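Local coordinates for citrate synthase (Metallosphaera sedula, PDB 6ABX), which probably catalyses the condensation of oxaloacetate with acetyl-CoA and water to citrate and CoA, a step of the tricarboxylic acid cycle, at residues L146-Y154 against D165-L173; F64-I74 against I117-I126. All coordinates share one frame; numbering follows the deposited sequence.

Contact 1: residues L146-Y154 against D165-L173; sequences LSHSENFLY and DTRVLDVSL
Helix 148-154 meets helix 165-173 steeply, the segment axes approaching to 8.6 Å at 111°, with the CA atoms of Ser149 and Asp170, and of Glu150 and Thr166, coming nearest. Ser149 sits at the crossing, its side chain entering as a knob among Thr166, Leu169, Asp170 and Leu173. Its OG donates to Asp170 OD1 at 2.6 Å, using the anti lone pair of that oxygen, the one turned away from OD2. A water bridges the same pair: it accepts from Ser149 N and donates to the same OD1 at 2.7 Å, so at least two donors meet on this buried carboxylate oxygen. The other, OD2, is engaged by the backbone N of Phe43, which should hold the carboxylate against rotation. Asp170 reaches the serine because its CG lies anti to the backbone N (chi1 -155°), bringing the carboxylate closer to the opposite helix than its CB direction suggests.

Beside this polar pair the contact is largely apolar. Leu153 and Leu169 meet tip to tip, CG of Leu153 lying 3.7 Å from CD2 of Leu169, and the same CD2 touches Phe152 CB. CD1 of Leu173 reaches the ring edges of both His148 and Phe152, 3.9 Å from CD2 of His148. On the other flank Thr166 lays its CG2 3.7 Å from the backbone N of Glu150, while its OG1 bonds back to the carbonyl of Ser162.

This is packing within the mainly helical body of the citrate synthase fold. Pro124 of helix 112-134 lies against His148 and Phe152, while helices 261-270 and 310-316 also pack on helix 163-174, the latter touching Leu169 through Phe314.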
loop_
_atom_site.group_PDB
_atom_site.type_symbol
_atom_site.label_atom_id
_atom_site.label_comp_id
_atom_site.label_asym_id
_atom_site.label_seq_id
_atom_site.Cartn_x
_atom_site.Cartn_y
_atom_site.Cartn_z
ATOM N N LEU A 146 -24.882 -10.732 -17.901
ATOM C CA LEU A 146 -25.440 -10.543 -16.601
ATOM C C LEU A 146 -24.921 -9.237 -15.996
ATOM O O LEU A 146 -23.803 -8.911 -16.217
ATOM C CB LEU A 146 -25.061 -11.735 -15.706
ATOM C CG LEU A 146 -25.572 -13.103 -16.149
ATOM C CD1 LEU A 146 -25.122 -14.171 -15.137
ATOM C CD2 LEU A 146 -27.097 -13.047 -16.249
ATOM N N SER A 147 -25.754 -8.613 -15.168
ATOM C CA SER A 147 -25.303 -7.450 -14.394
ATOM C C SER A 147 -24.352 -7.878 -13.273
ATOM O O SER A 147 -24.126 -9.037 -13.024
ATOM C CB SER A 147 -26.467 -6.683 -13.869
ATOM O OG SER A 147 -27.089 -6.014 -14.986
ATOM N N HIS A 148 -23.706 -6.878 -12.682
ATOM C CA HIS A 148 -22.570 -7.131 -11.779
ATOM C C HIS A 148 -22.950 -8.124 -10.691
ATOM O O HIS A 148 -22.186 -9.065 -10.458
ATOM C CB HIS A 148 -22.064 -5.818 -11.187
ATOM C CG HIS A 148 -20.967 -5.979 -10.219
ATOM N ND1 HIS A 148 -19.653 -5.924 -10.608
ATOM C CD2 HIS A 148 -20.981 -6.225 -8.879
ATOM C CE1 HIS A 148 -18.890 -6.083 -9.532
ATOM N NE2 HIS A 148 -19.669 -6.281 -8.472
ATOM N N SER A 149 -23.996 -7.821 -9.926
ATOM C CA SER A 149 -24.310 -8.640 -8.726
ATOM C C SER A 149 -24.878 -10.008 -9.151
ATOM O O SER A 149 -24.549 -11.026 -8.519
ATOM C CB SER A 149 -25.252 -7.883 -7.826
ATOM O OG SER A 149 -24.624 -6.696 -7.340
ATOM N N GLU A 150 -25.676 -10.022 -10.217
ATOM C CA GLU A 150 -26.219 -11.313 -10.718
ATOM C C GLU A 150 -25.046 -12.229 -11.133
ATOM O O GLU A 150 -24.992 -13.433 -10.820
ATOM C CB GLU A 150 -27.200 -11.112 -11.875
ATOM C CG GLU A 150 -27.803 -12.464 -12.231
ATOM C CD GLU A 150 -28.969 -12.548 -13.196
ATOM O OE1 GLU A 150 -29.335 -11.475 -13.780
ATOM O OE2 GLU A 150 -29.491 -13.706 -13.355
ATOM N N ASN A 151 -24.082 -11.657 -11.856
ATOM C CA ASN A 151 -22.937 -12.401 -12.308
ATOM C C ASN A 151 -22.097 -12.917 -11.128
ATOM O O ASN A 151 -21.516 -14.024 -11.202
ATOM C CB ASN A 151 -22.028 -11.574 -13.217
ATOM C CG ASN A 151 -20.848 -12.371 -13.701
ATOM O OD1 ASN A 151 -21.039 -13.325 -14.474
ATOM N ND2 ASN A 151 -19.652 -11.970 -13.319
ATOM N N PHE A 152 -21.942 -12.103 -10.078
ATOM C CA PHE A 152 -21.119 -12.479 -8.948
ATOM C C PHE A 152 -21.701 -13.759 -8.297
ATOM O O PHE A 152 -20.977 -14.737 -8.037
ATOM C CB PHE A 152 -21.059 -11.319 -7.937
ATOM C CG PHE A 152 -19.884 -11.319 -6.989
ATOM C CD1 PHE A 152 -19.069 -12.424 -6.810
ATOM C CD2 PHE A 152 -19.588 -10.180 -6.266
ATOM C CE1 PHE A 152 -17.988 -12.391 -5.950
ATOM C CE2 PHE A 152 -18.525 -10.168 -5.377
ATOM C CZ PHE A 152 -17.693 -11.244 -5.265
ATOM N N LEU A 153 -23.007 -13.785 -8.128
ATOM C CA LEU A 153 -23.666 -14.969 -7.548
ATOM C C LEU A 153 -23.611 -16.159 -8.504
ATOM O O LEU A 153 -23.394 -17.284 -8.093
ATOM C CB LEU A 153 -25.103 -14.646 -7.161
ATOM C CG LEU A 153 -25.254 -13.681 -5.982
ATOM C CD1 LEU A 153 -26.712 -13.346 -5.763
ATOM C CD2 LEU A 153 -24.628 -14.244 -4.733
ATOM N N TYR A 154 -23.727 -15.896 -9.797
ATOM C CA TYR A 154 -23.617 -16.936 -10.840
ATOM C C TYR A 154 -22.237 -17.607 -10.784
ATOM O O TYR A 154 -22.113 -18.818 -10.814
ATOM C CB TYR A 154 -23.875 -16.324 -12.217
ATOM C CG TYR A 154 -23.450 -17.188 -13.367
ATOM C CD1 TYR A 154 -24.142 -18.354 -13.653
ATOM C CD2 TYR A 154 -22.321 -16.907 -14.101
ATOM C CE1 TYR A 154 -23.706 -19.198 -14.667
ATOM C CE2 TYR A 154 -21.894 -17.722 -15.142
ATOM C CZ TYR A 154 -22.613 -18.864 -15.437
ATOM O OH TYR A 154 -22.193 -19.707 -16.442
ATOM N N ASP A 165 -32.190 -12.571 -4.248
ATOM C CA ASP A 165 -30.785 -12.740 -3.827
ATOM C C ASP A 165 -29.920 -11.676 -4.509
ATOM O O ASP A 165 -29.055 -11.064 -3.871
ATOM C CB ASP A 165 -30.250 -14.161 -4.062
ATOM C CG ASP A 165 -30.624 -15.180 -2.990
ATOM O OD1 ASP A 165 -31.282 -14.785 -2.007
ATOM O OD2 ASP A 165 -30.177 -16.346 -3.111
ATOM N N THR A 166 -30.106 -11.488 -5.809
ATOM C CA THR A 166 -29.326 -10.502 -6.528
ATOM C C THR A 166 -29.475 -9.125 -5.882
ATOM O O THR A 166 -28.471 -8.413 -5.724
ATOM C CB THR A 166 -29.728 -10.419 -7.996
ATOM O OG1 THR A 166 -29.459 -11.746 -8.470
ATOM C CG2 THR A 166 -28.972 -9.355 -8.753
ATOM N N ARG A 167 -30.718 -8.717 -5.604
ATOM C CA ARG A 167 -30.965 -7.419 -5.059
ATOM C C ARG A 167 -30.255 -7.224 -3.717
ATOM O O ARG A 167 -29.669 -6.158 -3.450
ATOM C CB ARG A 167 -32.466 -7.226 -4.833
ATOM C CG ARG A 167 -32.821 -5.845 -4.329
ATOM C CD ARG A 167 -32.692 -4.869 -5.465
ATOM N NE ARG A 167 -33.140 -3.539 -5.097
ATOM C CZ ARG A 167 -34.400 -3.112 -5.196
ATOM N NH1 ARG A 167 -35.383 -3.954 -5.498
ATOM N NH2 ARG A 167 -34.658 -1.823 -5.025
ATOM N N VAL A 168 -30.313 -8.233 -2.848
ATOM C CA VAL A 168 -29.653 -8.159 -1.524
ATOM C C VAL A 168 -28.141 -7.998 -1.692
ATOM O O VAL A 168 -27.539 -7.144 -1.039
ATOM C CB VAL A 168 -30.013 -9.352 -0.609
ATOM C CG1 VAL A 168 -29.279 -9.206 0.707
ATOM C CG2 VAL A 168 -31.527 -9.416 -0.373
ATOM N N LEU A 169 -27.541 -8.746 -2.612
ATOM C CA LEU A 169 -26.085 -8.600 -2.846
ATOM C C LEU A 169 -25.786 -7.190 -3.375
ATOM O O LEU A 169 -24.811 -6.512 -2.936
ATOM C CB LEU A 169 -25.547 -9.629 -3.835
ATOM C CG LEU A 169 -24.059 -9.468 -4.118
ATOM C CD1 LEU A 169 -23.235 -9.516 -2.867
ATOM C CD2 LEU A 169 -23.577 -10.534 -5.095
ATOM N N ASP A 170 -26.617 -6.707 -4.317
ATOM C CA ASP A 170 -26.418 -5.427 -4.934
ATOM C C ASP A 170 -26.414 -4.312 -3.863
ATOM O O ASP A 170 -25.542 -3.458 -3.803
ATOM C CB ASP A 170 -27.512 -5.220 -5.969
ATOM C CG ASP A 170 -27.078 -4.268 -7.038
ATOM O OD1 ASP A 170 -26.118 -4.630 -7.813
ATOM O OD2 ASP A 170 -27.647 -3.192 -7.031
ATOM N N VAL A 171 -27.411 -4.299 -2.998
ATOM C CA VAL A 171 -27.453 -3.332 -1.919
ATOM C C VAL A 171 -26.260 -3.493 -0.965
ATOM O O VAL A 171 -25.593 -2.458 -0.623
ATOM C CB VAL A 171 -28.780 -3.421 -1.155
ATOM C CG1 VAL A 171 -28.768 -2.548 0.110
ATOM C CG2 VAL A 171 -29.947 -3.055 -2.043
ATOM N N SER A 172 -25.949 -4.732 -0.527
ATOM C CA SER A 172 -24.848 -4.928 0.334
ATOM C C SER A 172 -23.519 -4.403 -0.241
ATOM O O SER A 172 -22.747 -3.761 0.505
ATOM C CB SER A 172 -24.731 -6.386 0.724
ATOM O OG SER A 172 -25.982 -6.850 1.159
ATOM N N LEU A 173 -23.270 -4.568 -1.557
ATOM C CA LEU A 173 -22.085 -4.002 -2.182
ATOM C C LEU A 173 -22.171 -2.469 -2.250
ATOM O O LEU A 173 -21.172 -1.792 -1.891
ATOM C CB LEU A 173 -21.899 -4.594 -3.584
ATOM C CG LEU A 173 -21.598 -6.091 -3.626
ATOM C CD1 LEU A 173 -21.665 -6.606 -5.049
ATOM C CD2 LEU A 173 -20.244 -6.374 -2.987
HETATM O O HOH W 1 -25.546 -5.311 -10.400
#

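Contact 2: residues F64-I74 against I117-I126; sequences FKSRLAEERSI and IKMTAKIPTI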
loop_
_atom_site.group_PDB
_atom_site.type_symbol
_atom_site.label_atom_id
_atom_site.label_comp_id
_atom_site.label_asym_id
_atom_site.label_seq_id
_atom_site.Cartn_x
_atom_site.Cartn_y
_atom_site.Cartn_z
ATOM N N PHE A 64 -22.182 1.968 -19.870
ATOM C CA PHE A 64 -21.279 1.769 -18.741
ATOM C C PHE A 64 -21.417 0.342 -18.225
ATOM O O PHE A 64 -20.363 -0.293 -17.914
ATOM C CB PHE A 64 -21.617 2.758 -17.629
ATOM C CG PHE A 64 -20.774 2.654 -16.390
ATOM C CD1 PHE A 64 -19.413 2.981 -16.398
ATOM C CD2 PHE A 64 -21.346 2.216 -15.219
ATOM C CE1 PHE A 64 -18.674 2.932 -15.225
ATOM C CE2 PHE A 64 -20.597 2.128 -14.060
ATOM C CZ PHE A 64 -19.266 2.497 -14.065
ATOM N N LYS A 65 -22.659 -0.146 -18.152
ATOM C CA LYS A 65 -22.932 -1.574 -17.726
ATOM C C LYS A 65 -22.207 -2.531 -18.678
ATOM O O LYS A 65 -21.558 -3.458 -18.262
ATOM C CB LYS A 65 -24.426 -1.904 -17.735
ATOM C CG LYS A 65 -25.183 -1.358 -16.542
ATOM C CD LYS A 65 -26.683 -1.371 -16.793
ATOM C CE LYS A 65 -27.298 -2.741 -16.917
ATOM N NZ LYS A 65 -28.727 -2.605 -17.287
ATOM N N SER A 66 -22.242 -2.215 -19.975
ATOM C CA SER A 66 -21.549 -3.015 -21.001
ATOM C C SER A 66 -20.041 -2.972 -20.832
ATOM O O SER A 66 -19.394 -3.978 -20.934
ATOM C CB SER A 66 -21.932 -2.590 -22.392
ATOM O OG SER A 66 -23.272 -2.932 -22.619
ATOM N N ARG A 67 -19.500 -1.796 -20.550
ATOM C CA ARG A 67 -18.121 -1.631 -20.394
ATOM C C ARG A 67 -17.600 -2.456 -19.231
ATOM O O ARG A 67 -16.568 -3.109 -19.382
ATOM C CB ARG A 67 -17.763 -0.171 -20.199
ATOM C CG ARG A 67 -16.262 0.037 -20.141
ATOM C CD ARG A 67 -15.881 1.482 -20.038
ATOM N NE ARG A 67 -14.427 1.593 -20.082
ATOM C CZ ARG A 67 -13.770 2.722 -19.898
ATOM N NH1 ARG A 67 -14.442 3.838 -19.637
ATOM N NH2 ARG A 67 -12.447 2.710 -19.982
ATOM N N LEU A 68 -18.264 -2.371 -18.069
ATOM C CA LEU A 68 -17.862 -3.214 -16.929
ATOM C C LEU A 68 -17.956 -4.707 -17.284
ATOM O O LEU A 68 -16.971 -5.479 -17.048
ATOM C CB LEU A 68 -18.736 -2.906 -15.702
ATOM C CG LEU A 68 -18.306 -1.751 -14.805
ATOM C CD1 LEU A 68 -19.454 -1.340 -13.888
ATOM C CD2 LEU A 68 -17.091 -2.139 -14.000
ATOM N N ALA A 69 -19.083 -5.125 -17.838
ATOM C CA ALA A 69 -19.382 -6.538 -18.060
ATOM C C ALA A 69 -18.320 -7.163 -18.982
ATOM O O ALA A 69 -17.933 -8.328 -18.836
ATOM C CB ALA A 69 -20.766 -6.689 -18.617
ATOM N N GLU A 70 -17.857 -6.373 -19.972
ATOM C CA GLU A 70 -16.883 -6.848 -20.933
ATOM C C GLU A 70 -15.422 -6.762 -20.420
ATOM O O GLU A 70 -14.509 -7.144 -21.172
ATOM C CB GLU A 70 -17.042 -6.072 -22.244
ATOM C CG GLU A 70 -18.346 -6.319 -22.938
ATOM C CD GLU A 70 -18.627 -7.712 -23.469
ATOM O OE1 GLU A 70 -19.808 -7.997 -23.738
ATOM O OE2 GLU A 70 -17.653 -8.506 -23.674
ATOM N N GLU A 71 -15.168 -6.431 -19.131
ATOM C CA GLU A 71 -13.830 -6.295 -18.601
ATOM C C GLU A 71 -13.574 -7.276 -17.432
ATOM O O GLU A 71 -12.583 -7.163 -16.724
ATOM C CB GLU A 71 -13.579 -4.871 -18.142
ATOM C CG GLU A 71 -13.630 -3.912 -19.307
ATOM C CD GLU A 71 -12.320 -3.640 -19.993
ATOM O OE1 GLU A 71 -12.355 -2.728 -20.830
ATOM O OE2 GLU A 71 -11.265 -4.314 -19.658
ATOM N N ARG A 72 -14.429 -8.284 -17.322
ATOM C CA ARG A 72 -14.458 -9.212 -16.153
ATOM C C ARG A 72 -13.454 -10.374 -16.202
ATOM O O ARG A 72 -13.256 -11.004 -15.132
ATOM C CB ARG A 72 -15.847 -9.794 -15.965
ATOM C CG ARG A 72 -16.877 -8.795 -15.480
ATOM C CD ARG A 72 -18.242 -9.441 -15.509
ATOM N NE ARG A 72 -19.284 -8.545 -15.102
ATOM C CZ ARG A 72 -20.554 -8.642 -15.445
ATOM N NH1 ARG A 72 -20.994 -9.741 -16.060
ATOM N NH2 ARG A 72 -21.384 -7.665 -15.113
ATOM N N SER A 73 -12.878 -10.696 -17.372
ATOM C CA SER A 73 -12.004 -11.874 -17.534
ATOM C C SER A 73 -10.660 -11.618 -16.885
ATOM O O SER A 73 -10.178 -10.471 -16.947
ATOM C CB SER A 73 -11.733 -12.223 -18.999
ATOM O OG SER A 73 -12.915 -12.638 -19.576
ATOM N N ILE A 74 -10.072 -12.679 -16.343
ATOM C CA ILE A 74 -8.740 -12.588 -15.776
ATOM C C ILE A 74 -7.749 -13.382 -16.634
ATOM O O ILE A 74 -8.104 -14.393 -17.275
ATOM C CB ILE A 74 -8.746 -13.028 -14.307
ATOM C CG1 ILE A 74 -9.316 -14.437 -14.133
ATOM C CG2 ILE A 74 -9.489 -12.012 -13.454
ATOM C CD1 ILE A 74 -9.244 -14.970 -12.695
ATOM N N ILE A 117 -12.124 0.627 -13.482
ATOM C CA ILE A 117 -13.208 -0.212 -14.051
ATOM C C ILE A 117 -12.719 -1.653 -14.233
ATOM O O ILE A 117 -13.429 -2.585 -13.795
ATOM C CB ILE A 117 -13.739 0.373 -15.378
ATOM C CG1 ILE A 117 -14.558 1.638 -15.117
ATOM C CG2 ILE A 117 -14.526 -0.675 -16.162
ATOM C CD1 ILE A 117 -14.787 2.448 -16.387
ATOM N N LYS A 118 -11.482 -1.842 -14.725
ATOM C CA LYS A 118 -10.943 -3.166 -14.861
ATOM C C LYS A 118 -10.858 -3.881 -13.505
ATOM O O LYS A 118 -11.238 -5.054 -13.360
ATOM C CB LYS A 118 -9.587 -3.132 -15.558
ATOM C CG LYS A 118 -9.697 -2.892 -17.060
ATOM C CD LYS A 118 -8.365 -2.796 -17.725
ATOM C CE LYS A 118 -8.545 -2.859 -19.229
ATOM N NZ LYS A 118 -7.263 -2.649 -19.929
ATOM N N MET A 119 -10.310 -3.209 -12.508
ATOM C CA MET A 119 -10.172 -3.827 -11.182
ATOM C C MET A 119 -11.557 -4.178 -10.609
ATOM O O MET A 119 -11.779 -5.267 -10.028
ATOM C CB MET A 119 -9.412 -2.912 -10.216
ATOM C CG MET A 119 -7.924 -2.837 -10.507
ATOM S SD MET A 119 -7.065 -1.784 -9.325
ATOM C CE MET A 119 -6.992 -0.239 -10.225
ATOM N N THR A 120 -12.524 -3.276 -10.754
ATOM C CA THR A 120 -13.836 -3.449 -10.213
ATOM C C THR A 120 -14.544 -4.634 -10.899
ATOM O O THR A 120 -15.184 -5.445 -10.253
ATOM C CB THR A 120 -14.669 -2.168 -10.362
ATOM O OG1 THR A 120 -14.004 -1.087 -9.685
ATOM C CG2 THR A 120 -16.076 -2.326 -9.846
ATOM N N ALA A 121 -14.348 -4.787 -12.201
ATOM C CA ALA A 121 -14.895 -5.893 -12.950
ATOM C C ALA A 121 -14.250 -7.217 -12.563
ATOM O O ALA A 121 -14.937 -8.261 -12.523
ATOM C CB ALA A 121 -14.767 -5.674 -14.456
ATOM N N LYS A 122 -12.949 -7.231 -12.354
ATOM C CA LYS A 122 -12.221 -8.478 -12.242
ATOM C C LYS A 122 -12.132 -9.010 -10.825
ATOM O O LYS A 122 -12.030 -10.222 -10.679
ATOM C CB LYS A 122 -10.795 -8.336 -12.743
ATOM C CG LYS A 122 -10.683 -8.008 -14.237
ATOM C CD LYS A 122 -9.305 -7.611 -14.674
ATOM C CE LYS A 122 -9.259 -7.447 -16.191
ATOM N NZ LYS A 122 -7.891 -7.246 -16.701
ATOM N N ILE A 123 -12.216 -8.152 -9.799
ATOM C CA ILE A 123 -12.066 -8.666 -8.453
ATOM C C ILE A 123 -13.076 -9.775 -8.164
ATOM O O ILE A 123 -12.705 -10.786 -7.541
ATOM C CB ILE A 123 -12.016 -7.523 -7.424
ATOM C CG1 ILE A 123 -10.639 -6.857 -7.553
ATOM C CG2 ILE A 123 -12.287 -8.064 -6.043
ATOM C CD1 ILE A 123 -10.495 -5.488 -6.927
ATOM N N PRO A 124 -14.376 -9.626 -8.479
ATOM C CA PRO A 124 -15.329 -10.716 -8.232
ATOM C C PRO A 124 -14.941 -12.012 -8.930
ATOM O O PRO A 124 -15.211 -13.109 -8.382
ATOM C CB PRO A 124 -16.695 -10.215 -8.726
ATOM C CG PRO A 124 -16.515 -8.677 -8.639
ATOM C CD PRO A 124 -15.066 -8.417 -8.962
ATOM N N THR A 125 -14.327 -11.923 -10.099
ATOM C CA THR A 125 -13.909 -13.123 -10.797
ATOM C C THR A 125 -12.865 -13.886 -9.971
ATOM O O THR A 125 -12.905 -15.084 -9.822
ATOM C CB THR A 125 -13.373 -12.782 -12.182
ATOM O OG1 THR A 125 -14.336 -11.910 -12.793
ATOM C CG2 THR A 125 -13.075 -14.012 -13.019
ATOM N N ILE A 126 -11.937 -13.132 -9.399
ATOM C CA ILE A 126 -10.859 -13.707 -8.549
ATOM C C ILE A 126 -11.472 -14.311 -7.291
ATOM O O ILE A 126 -11.160 -15.451 -6.890
ATOM C CB ILE A 126 -9.819 -12.622 -8.208
ATOM C CG1 ILE A 126 -9.051 -12.183 -9.462
ATOM C CG2 ILE A 126 -8.885 -13.062 -7.098
ATOM C CD1 ILE A 126 -8.286 -10.904 -9.337
#
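Ile117 and Ala121 of helix 117-126 receive the end of helix 64-69, whose axis passes at 9.6 Å and 58°, and the turn that follows it. Branching lets Ile117 serve two partners: CG2, anti to the backbone N, meets Leu68 CD2 at 3.7 Å, whereas CD1 lies over one face of the Arg67 guanidinium. Ala121 CB fits beneath the turn, 3.4 Å from Leu68 O and close to Glu71 O. Glu71, its chain bent at chi2, lays OE2 along the Lys118 methylenes, 3.1 Å from CE, yet NZ stays beyond salt-bridge range.

Lys122 runs extended beyond CG past the carbonyls of Glu71 and Ser73, its CG 3.2 Å from Glu71 O. With an alanine here the chain beyond CB is gone, and both carbonyls would probably lose its cover, leaving a gap beside the turn. This is helix-end packing, the type I turn from Ala69 to Arg72 resting on helix 117-126 while Thr125 OG1 donates to Arg72 O at 2.7 Å, tilted 18° from the carbonyl plane. Ile74 holds CG1 between its backbone N and carbonyl carbon (chi1 56°), where it packs on Thr125 CG2, while its CG2 meets Lys122 CB and Ile126 CG1.

Trp51 of helix 43-52 backs Phe64 and Ile117, helices 91-105 and 198-209 pack on helix 112-134, and Arg72 packs on Asn151 of helix 148-157, its NH1 bonding to Leu146 O.

Contact 2 closes before contact 1 opens, so the two lie in series along the chain, on the same side of its centre with their own centres 14 Å apart. Helices 112-134 and 148-157, one from each contact, are successive helices, and Pro124 of the first touches the second. Arg72 makes the direct bridge: its NH1 lies 2.9 Å from Leu146 O, a probable hydrogen bond, and its guanidinium packs on Asn151, so the two contacts touch directly within one helical body. Neither contact contains a residue seen to bind oxaloacetate or acetyl-CoA; the side chains of Leu173 and Thr120 are each about 9 Å from that of the oxaloacetate-binding Arg332.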